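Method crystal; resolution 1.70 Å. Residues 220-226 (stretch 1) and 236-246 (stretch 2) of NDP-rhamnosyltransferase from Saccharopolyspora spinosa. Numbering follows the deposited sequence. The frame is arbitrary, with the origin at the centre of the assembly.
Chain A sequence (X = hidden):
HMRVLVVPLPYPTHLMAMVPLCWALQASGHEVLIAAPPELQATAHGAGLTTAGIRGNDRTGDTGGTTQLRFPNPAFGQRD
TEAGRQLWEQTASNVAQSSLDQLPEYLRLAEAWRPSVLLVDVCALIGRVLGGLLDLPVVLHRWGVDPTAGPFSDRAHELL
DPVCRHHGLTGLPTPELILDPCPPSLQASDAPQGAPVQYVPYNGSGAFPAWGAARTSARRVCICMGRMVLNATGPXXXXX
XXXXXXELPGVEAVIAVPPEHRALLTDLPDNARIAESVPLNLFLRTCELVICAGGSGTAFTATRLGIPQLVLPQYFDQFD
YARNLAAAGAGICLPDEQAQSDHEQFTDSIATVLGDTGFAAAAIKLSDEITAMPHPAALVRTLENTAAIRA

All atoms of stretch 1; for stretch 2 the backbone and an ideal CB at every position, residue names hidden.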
# COMPACT_ATOMS: atom_id res chain seq x y z
N ARG A 220 -15.82 -17.60 -19.81
CA ARG A 220 -15.32 -17.54 -18.44
C ARG A 220 -16.23 -16.63 -17.60
O ARG A 220 -16.47 -15.46 -17.94
CB ARG A 220 -13.88 -17.01 -18.46
CG ARG A 220 -13.24 -17.02 -17.11
CD ARG A 220 -11.68 -16.82 -17.20
NE ARG A 220 -10.95 -17.94 -17.76
CZ ARG A 220 -9.65 -17.88 -18.06
NH1 ARG A 220 -9.00 -16.75 -17.84
NH2 ARG A 220 -9.02 -18.90 -18.60
N VAL A 221 -16.77 -17.17 -16.51
CA VAL A 221 -17.67 -16.48 -15.62
C VAL A 221 -16.98 -16.47 -14.27
O VAL A 221 -16.64 -17.54 -13.73
CB VAL A 221 -18.98 -17.31 -15.53
CG1 VAL A 221 -19.94 -16.80 -14.39
CG2 VAL A 221 -19.69 -17.26 -16.89
N CYS A 222 -16.78 -15.28 -13.66
CA CYS A 222 -16.22 -15.25 -12.31
C CYS A 222 -17.34 -15.13 -11.26
O CYS A 222 -18.18 -14.21 -11.38
CB CYS A 222 -15.23 -14.09 -12.17
SG CYS A 222 -14.58 -13.78 -10.50
N ILE A 223 -17.27 -15.90 -10.18
CA ILE A 223 -18.18 -15.80 -9.05
C ILE A 223 -17.34 -15.29 -7.93
O ILE A 223 -16.35 -15.94 -7.54
CB ILE A 223 -18.81 -17.19 -8.69
CG1 ILE A 223 -19.65 -17.68 -9.85
CG2 ILE A 223 -19.58 -17.06 -7.35
CD1 ILE A 223 -19.98 -19.22 -9.64
N CYS A 224 -17.68 -14.08 -7.44
CA CYS A 224 -16.86 -13.40 -6.45
C CYS A 224 -17.78 -12.82 -5.37
O CYS A 224 -18.69 -11.97 -5.66
CB CYS A 224 -16.08 -12.32 -7.15
SG CYS A 224 -14.94 -11.53 -5.92
N MET A 225 -17.65 -13.42 -4.18
CA MET A 225 -18.43 -13.04 -2.98
C MET A 225 -17.43 -12.90 -1.81
O MET A 225 -16.55 -13.76 -1.65
CB MET A 225 -19.53 -14.08 -2.69
CG MET A 225 -20.57 -13.93 -3.74
SD MET A 225 -21.78 -15.19 -3.60
CE MET A 225 -22.57 -15.07 -5.23
N GLY A 226 -17.53 -11.79 -1.07
CA GLY A 226 -16.60 -11.53 0.06
C GLY A 226 -16.94 -12.18 1.41
O GLY A 226 -17.99 -12.82 1.58
N UNK A 236 -25.64 -20.28 0.76
CA UNK A 236 -26.66 -20.34 -0.31
C UNK A 236 -26.37 -19.54 -1.59
O UNK A 236 -26.49 -20.13 -2.65
CB UNK A 236 -27.99 -19.85 0.26
N UNK A 237 -25.95 -18.26 -1.51
CA UNK A 237 -25.73 -17.51 -2.78
C UNK A 237 -24.53 -18.05 -3.60
O UNK A 237 -24.62 -18.17 -4.84
CB UNK A 237 -25.50 -16.03 -2.47
N UNK A 238 -23.55 -18.60 -2.89
CA UNK A 238 -22.39 -19.21 -3.54
C UNK A 238 -22.82 -20.52 -4.20
O UNK A 238 -22.51 -20.77 -5.37
CB UNK A 238 -21.26 -19.45 -2.54
N UNK A 239 -23.56 -21.34 -3.46
CA UNK A 239 -23.92 -22.65 -4.04
C UNK A 239 -24.81 -22.39 -5.24
O UNK A 239 -24.70 -23.11 -6.27
CB UNK A 239 -24.62 -23.55 -3.02
N UNK A 240 -25.72 -21.41 -5.09
CA UNK A 240 -26.68 -21.12 -6.17
C UNK A 240 -25.94 -20.67 -7.39
O UNK A 240 -26.27 -21.11 -8.48
CB UNK A 240 -27.70 -20.06 -5.75
N UNK A 241 -24.95 -19.80 -7.24
CA UNK A 241 -24.22 -19.30 -8.43
C UNK A 241 -23.37 -20.36 -9.07
O UNK A 241 -23.26 -20.41 -10.29
CB UNK A 241 -23.33 -18.11 -8.06
N UNK A 242 -22.71 -21.18 -8.25
CA UNK A 242 -21.82 -22.27 -8.76
C UNK A 242 -22.68 -23.27 -9.58
O UNK A 242 -22.30 -23.68 -10.67
CB UNK A 242 -21.11 -22.99 -7.61
N UNK A 243 -23.86 -23.60 -9.08
CA UNK A 243 -24.74 -24.56 -9.78
C UNK A 243 -25.23 -23.97 -11.10
O UNK A 243 -25.11 -24.58 -12.19
CB UNK A 243 -25.93 -24.94 -8.90
N UNK A 244 -25.74 -22.73 -11.07
CA UNK A 244 -26.23 -22.13 -12.28
C UNK A 244 -25.09 -21.99 -13.33
O UNK A 244 -25.33 -22.26 -14.54
CB UNK A 244 -26.85 -20.77 -11.96
N UNK A 245 -23.91 -21.56 -12.90
CA UNK A 245 -22.83 -21.30 -13.86
C UNK A 245 -22.31 -22.62 -14.42
O UNK A 245 -22.13 -22.76 -15.63
CB UNK A 245 -21.69 -20.51 -13.20
N UNK A 246 -22.02 -23.57 -13.55
CA UNK A 246 -21.24 -24.73 -14.05
C UNK A 246 -22.09 -25.68 -14.90
O UNK A 246 -21.56 -26.49 -15.67
CB UNK A 246 -20.64 -25.50 -12.88

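Stretch 2 is a helix throughout, running antiparallel to strand 220-224 (172° between their directions), with axes 9.5 Å apart at closest approach. From the strand side, Val221, Ile223 and Met225 point toward it, so stretch 1 offers an apolar ridge with neither charge nor side-chain donor.

Position 236, with phi/psi of -51/-48, opens the helix, and its ideal CB has nothing of stretch 1 within 5.5 Å. Many residues would suit; the deposited one is Ala236, which makes no contact.

At position 237 the ideal CB points sideways and lies 4.0 Å from Met225 SD, so an apolar side chain of modest size is favoured. A phi of -67° also permits proline, which is tolerated in the first turn because its nitrogen need not donate a helical hydrogen bond. The residue is Pro237, whose CB sits 4.1 Å from Met225 SD; its carbonyl O is 3.7 Å from Met225 CE.

Position 238 also points sideways, its ideal CB 4.4 Å from Met225 SD. A longer aliphatic group, such as leucine, isoleucine or methionine, could reach over the flank of Ile223 beside Met225. Leu238 does so with chi1 t and chi2 p, placing CD1 3.8 Å from Ile223 CG2, while its CB packs 4.4 Å from Met225 SD.

Positions 239 and 240 have no part of stretch 1 within 5.5 Å of their ideal CB atoms, and polar or apolar residues would serve. They are Leu239, which is out of reach, and Arg240, whose CB points sideways but whose extended end leads away from the strand.

Position 241 faces the strand closely. Its CA lies 7.0 Å from Ile223 CA, and its ideal CB points toward the strand, 3.9 Å from Ile223 CD1 and 4.2 Å from Met225 CE. With two methyl groups already this close, a small apolar residue is the natural fit. Ala241 supplies one methyl, and its carbonyl O is 3.5 Å from Ile223 CD1.

At position 242 the ideal CB points sideways, 4.4 Å from Ile223 CD1. A short or branched aliphatic residue could cover the flank of that methyl. Val242, with chi1 t, does so through CG2, 3.7 Å from Ile223 CD1.

Position 243 points away and position 244 sideways, both without a neighbour from stretch 1; the contact sets no requirement there. Both are alanines, Ala243 and Ala244.

Position 245 returns to the facing side one turn after 241. Its ideal CB points toward the strand, 4.2 Å from Ile223 CD1 and 4.3 Å from Val221 CG1, and a small apolar group suits this close approach. Ala245 CB packs 4.2 Å from Val221 CG1 and 4.2 Å from Ile223 CD1.

Position 246 points sideways, free of stretch 1, so a polar residue is readily accommodated. Thr246, with chi1 p, turns its hydroxyl back to the helix, OG1 donating a hydrogen bond to Val242 O at 2.7 Å. No hydrogen bond links the stretches; they bury 313 Å² between them, both sides summed, in a contact made mostly by apolar side chains.

Stretch 2, residues 236-246: APLLRAVAAAT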
# COMPACT_ATOMS: atom_id res chain seq x y z
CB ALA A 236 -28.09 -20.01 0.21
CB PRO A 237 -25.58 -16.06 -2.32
CG PRO A 237 -25.08 -16.17 -0.94
CD PRO A 237 -25.79 -17.39 -0.34
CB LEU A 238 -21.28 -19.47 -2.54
CG LEU A 238 -19.92 -19.98 -3.05
CD1 LEU A 238 -19.26 -19.01 -4.08
CD2 LEU A 238 -18.97 -20.30 -1.85
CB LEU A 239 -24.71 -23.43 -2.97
CG LEU A 239 -23.84 -23.88 -1.80
CD1 LEU A 239 -24.68 -24.55 -0.65
CD2 LEU A 239 -22.70 -24.80 -2.33
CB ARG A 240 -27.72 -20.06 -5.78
CG ARG A 240 -28.79 -20.63 -4.84
CD ARG A 240 -29.48 -19.58 -3.94
NE ARG A 240 -30.47 -20.24 -3.04
CZ ARG A 240 -31.05 -19.66 -1.98
NH1 ARG A 240 -30.72 -18.46 -1.57
NH2 ARG A 240 -31.91 -20.38 -1.25
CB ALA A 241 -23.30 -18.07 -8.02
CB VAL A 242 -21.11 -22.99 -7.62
CG1 VAL A 242 -20.49 -24.30 -8.17
CG2 VAL A 242 -19.97 -22.05 -7.18
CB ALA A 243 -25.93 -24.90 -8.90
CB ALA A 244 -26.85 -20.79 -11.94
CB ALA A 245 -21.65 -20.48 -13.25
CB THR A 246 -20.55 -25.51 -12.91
OG1 THR A 246 -21.52 -25.96 -11.94
CG2 THR A 246 -19.48 -24.63 -12.23
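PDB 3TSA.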